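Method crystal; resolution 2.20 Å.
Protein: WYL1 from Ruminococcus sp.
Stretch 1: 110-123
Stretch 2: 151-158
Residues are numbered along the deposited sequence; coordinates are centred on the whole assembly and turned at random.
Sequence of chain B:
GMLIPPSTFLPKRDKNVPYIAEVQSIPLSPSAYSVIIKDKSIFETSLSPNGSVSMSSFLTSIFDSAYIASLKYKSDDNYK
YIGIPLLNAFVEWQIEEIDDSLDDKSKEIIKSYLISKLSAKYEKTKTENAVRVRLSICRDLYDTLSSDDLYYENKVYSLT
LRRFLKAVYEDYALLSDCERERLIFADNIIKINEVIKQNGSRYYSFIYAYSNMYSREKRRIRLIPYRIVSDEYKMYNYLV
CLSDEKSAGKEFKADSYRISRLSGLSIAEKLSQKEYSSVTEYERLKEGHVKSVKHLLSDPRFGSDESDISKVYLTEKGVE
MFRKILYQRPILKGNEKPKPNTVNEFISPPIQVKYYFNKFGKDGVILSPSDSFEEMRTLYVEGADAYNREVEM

Stretch 1 110-123: IKSYLISKLSAKYE
Stretch 2, residues 151-158: YYENKVYS

Two helices of one chain pack here: one that begins earlier and runs through K121, and the shorter helix 151-156. Their axes approach to 9.7 Å, with N-to-C directions 53° apart (signed crossing angle -53°). The closest backbone register pairs S119 with V156, CA to CA 4.8 Å, and the contact buries 420 Å², both sides summed.

V156 covers the most surface. In the t rotamer (chi1 165°), V156 CG2 lies 3.8 Å from I115 CD1, while both methyls reach L118, V156 CG1 being nearest at 3.9 Å from L118 CB. V156 and L118 are buried, which suits their apolar side chains, and a short, branched one suits backbones so near. S119 is smaller still. Its chi1 of -61° (m) puts S119 OG 3.2 Å from V156 O and 2.9 Å from I115 O, one turn back; which carbonyl receives the single proton is not settled.

I115, second in coverage, leaves its backbone sideways, but chi1 -64° and chi2 -39° (both m) bring its end to the partner helix. There I115 CD1 meets V156 CG2 and also lies 4.2 Å from Y152 CD1, one methyl bridging residues a helical turn apart.

Y152, the third, points toward the long helix with chi1 -65° (m) and chi2 -72°. Its ring offers carbon to I115, while its hydroxyl reaches K111, whose long chain (chi1 m, then t, t, t) places K111 NZ 3.3 Å from Y152 OH in a weak hydrogen bond.

At the other end, Y157 leaves helical phi/psi (-102/14). Its CB points away, yet a tyrosine (chi1 -59°, m; chi2 -65°) is long enough for its end to return: Y157 OH lies over a face of the Y122 ring (chi1 -63°, m; chi2 -63°), 3.4 Å from Y122 CD2. The ring planes are 49° apart, the centroids 5.6 Å.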

# COMPACT_ATOMS: atom_id res chain seq x y z
N ILE B 110 21.95 4.72 21.98
CA ILE B 110 20.76 4.48 21.12
C ILE B 110 20.94 5.31 19.84
O ILE B 110 20.66 4.79 18.75
CB ILE B 110 19.42 4.84 21.79
CG1 ILE B 110 19.21 4.18 23.14
CG2 ILE B 110 18.30 4.55 20.81
CD1 ILE B 110 18.95 2.72 23.06
N LYS B 111 21.29 6.59 20.00
CA LYS B 111 21.58 7.53 18.88
C LYS B 111 22.56 6.88 17.89
O LYS B 111 22.22 6.85 16.72
CB LYS B 111 22.15 8.85 19.37
CG LYS B 111 21.15 9.88 19.89
CD LYS B 111 21.83 11.26 19.91
CE LYS B 111 21.24 12.23 20.91
NZ LYS B 111 22.16 13.38 21.07
N SER B 112 23.70 6.35 18.34
CA SER B 112 24.68 5.68 17.44
C SER B 112 24.04 4.45 16.77
O SER B 112 24.31 4.23 15.59
CB SER B 112 25.94 5.29 18.16
OG SER B 112 26.49 6.42 18.79
N TYR B 113 23.28 3.64 17.51
CA TYR B 113 22.59 2.46 16.95
C TYR B 113 21.66 2.91 15.81
O TYR B 113 21.63 2.21 14.78
CB TYR B 113 21.80 1.69 18.01
CG TYR B 113 20.70 0.80 17.47
CD1 TYR B 113 20.99 -0.48 17.01
CD2 TYR B 113 19.39 1.22 17.38
CE1 TYR B 113 20.01 -1.32 16.51
CE2 TYR B 113 18.39 0.40 16.87
CZ TYR B 113 18.70 -0.89 16.45
OH TYR B 113 17.73 -1.70 15.88
N LEU B 114 20.91 4.00 15.99
CA LEU B 114 19.96 4.51 14.96
C LEU B 114 20.73 5.07 13.74
O LEU B 114 20.34 4.81 12.59
CB LEU B 114 19.07 5.61 15.56
CG LEU B 114 17.87 5.15 16.37
CD1 LEU B 114 17.21 6.33 17.07
CD2 LEU B 114 16.84 4.45 15.50
N ILE B 115 21.72 5.93 13.97
CA ILE B 115 22.52 6.54 12.86
C ILE B 115 23.08 5.39 12.01
O ILE B 115 22.84 5.40 10.81
CB ILE B 115 23.63 7.46 13.40
CG1 ILE B 115 23.05 8.66 14.16
CG2 ILE B 115 24.56 7.89 12.29
CD1 ILE B 115 21.83 9.23 13.52
N SER B 116 23.72 4.40 12.63
CA SER B 116 24.37 3.28 11.90
C SER B 116 23.35 2.47 11.09
O SER B 116 23.72 2.03 10.01
CB SER B 116 25.15 2.37 12.81
OG SER B 116 25.40 1.13 12.17
N LYS B 117 22.14 2.24 11.61
CA LYS B 117 21.14 1.37 10.93
C LYS B 117 20.48 2.18 9.80
O LYS B 117 20.17 1.58 8.74
CB LYS B 117 20.17 0.79 11.98
CG LYS B 117 18.80 0.34 11.49
CD LYS B 117 18.06 -0.56 12.53
N LEU B 118 20.28 3.48 9.99
CA LEU B 118 19.73 4.34 8.92
C LEU B 118 20.79 4.52 7.81
O LEU B 118 20.42 4.44 6.64
CB LEU B 118 19.24 5.67 9.50
CG LEU B 118 18.00 5.57 10.40
CD1 LEU B 118 17.69 6.91 11.05
CD2 LEU B 118 16.79 5.05 9.63
N SER B 119 22.06 4.71 8.15
CA SER B 119 23.19 4.74 7.19
C SER B 119 23.18 3.47 6.33
O SER B 119 23.21 3.59 5.09
CB SER B 119 24.49 4.93 7.87
OG SER B 119 24.49 6.16 8.55
N ALA B 120 23.15 2.30 6.96
CA ALA B 120 23.22 0.99 6.26
C ALA B 120 22.01 0.85 5.32
O ALA B 120 22.20 0.32 4.23
CB ALA B 120 23.31 -0.16 7.23
N LYS B 121 20.83 1.33 5.73
CA LYS B 121 19.57 1.16 4.97
C LYS B 121 19.57 1.99 3.68
O LYS B 121 19.18 1.43 2.64
CB LYS B 121 18.36 1.58 5.81
CG LYS B 121 17.01 1.32 5.17
CD LYS B 121 16.05 2.42 5.42
CE LYS B 121 14.64 2.03 5.06
NZ LYS B 121 13.67 3.05 5.52
N TYR B 122 19.96 3.27 3.75
CA TYR B 122 20.02 4.20 2.58
C TYR B 122 21.39 4.15 1.90
O TYR B 122 21.57 4.91 0.95
CB TYR B 122 19.62 5.62 3.02
CG TYR B 122 18.20 5.73 3.52
CD1 TYR B 122 17.12 5.46 2.68
CD2 TYR B 122 17.92 6.08 4.83
CE1 TYR B 122 15.81 5.54 3.15
CE2 TYR B 122 16.63 6.15 5.32
CZ TYR B 122 15.56 5.90 4.46
OH TYR B 122 14.29 5.97 4.95
N GLU B 123 22.32 3.28 2.33
CA GLU B 123 23.66 3.10 1.69
C GLU B 123 23.71 1.79 0.89
O GLU B 123 24.80 1.49 0.35
CB GLU B 123 24.80 3.10 2.72
N TYR B 151 21.54 18.31 11.25
CA TYR B 151 22.71 17.70 11.92
C TYR B 151 22.75 16.18 11.65
O TYR B 151 23.76 15.68 11.16
CB TYR B 151 22.67 18.04 13.42
CG TYR B 151 23.84 17.53 14.23
CD1 TYR B 151 25.12 18.02 14.05
CD2 TYR B 151 23.64 16.55 15.19
CE1 TYR B 151 26.18 17.53 14.79
CE2 TYR B 151 24.68 16.05 15.94
CZ TYR B 151 25.96 16.54 15.74
OH TYR B 151 26.97 16.01 16.48
N TYR B 152 21.67 15.47 11.97
CA TYR B 152 21.64 13.98 11.95
C TYR B 152 21.55 13.47 10.51
O TYR B 152 22.07 12.39 10.23
CB TYR B 152 20.51 13.46 12.84
CG TYR B 152 20.72 13.79 14.29
CD1 TYR B 152 21.70 13.15 15.04
CD2 TYR B 152 19.97 14.77 14.91
CE1 TYR B 152 21.90 13.47 16.38
CE2 TYR B 152 20.18 15.11 16.23
CZ TYR B 152 21.14 14.46 16.97
OH TYR B 152 21.28 14.82 18.29
N GLU B 153 20.89 14.22 9.61
CA GLU B 153 20.79 13.85 8.18
C GLU B 153 22.19 13.88 7.56
O GLU B 153 22.56 12.94 6.84
CB GLU B 153 19.78 14.77 7.48
CG GLU B 153 18.34 14.50 7.90
CD GLU B 153 17.87 15.17 9.18
OE1 GLU B 153 18.62 16.03 9.70
OE2 GLU B 153 16.73 14.86 9.66
N ASN B 154 22.98 14.90 7.88
CA ASN B 154 24.38 15.06 7.40
C ASN B 154 25.21 13.82 7.77
O ASN B 154 26.03 13.37 6.94
CB ASN B 154 24.99 16.37 7.90
CG ASN B 154 24.61 17.54 7.02
OD1 ASN B 154 25.01 17.59 5.87
ND2 ASN B 154 23.83 18.47 7.55
N LYS B 155 24.98 13.26 8.96
CA LYS B 155 25.71 12.07 9.47
C LYS B 155 25.20 10.81 8.79
O LYS B 155 26.02 10.02 8.30
CB LYS B 155 25.58 11.96 10.99
CG LYS B 155 26.46 12.90 11.82
CD LYS B 155 26.24 12.67 13.31
CE LYS B 155 26.88 13.73 14.19
NZ LYS B 155 28.00 13.17 14.97
N VAL B 156 23.88 10.63 8.72
CA VAL B 156 23.25 9.42 8.11
C VAL B 156 23.63 9.31 6.63
O VAL B 156 23.91 8.18 6.18
CB VAL B 156 21.72 9.40 8.30
CG1 VAL B 156 21.06 8.39 7.38
CG2 VAL B 156 21.37 9.10 9.77
N TYR B 157 23.64 10.43 5.91
CA TYR B 157 23.82 10.44 4.42
C TYR B 157 25.26 10.86 4.08
O TYR B 157 25.52 11.12 2.90
CB TYR B 157 22.73 11.30 3.78
CG TYR B 157 21.33 10.83 4.07
CD1 TYR B 157 20.87 9.60 3.61
CD2 TYR B 157 20.46 11.60 4.82
CE1 TYR B 157 19.59 9.15 3.87
CE2 TYR B 157 19.18 11.15 5.12
CZ TYR B 157 18.74 9.93 4.63
OH TYR B 157 17.49 9.49 4.92
N SER B 158 26.17 10.86 5.08
CA SER B 158 27.60 11.23 4.94
C SER B 158 27.75 12.48 4.06
O SER B 158 28.45 12.39 3.05
CB SER B 158 28.40 10.08 4.39
OG SER B 158 28.18 8.91 5.17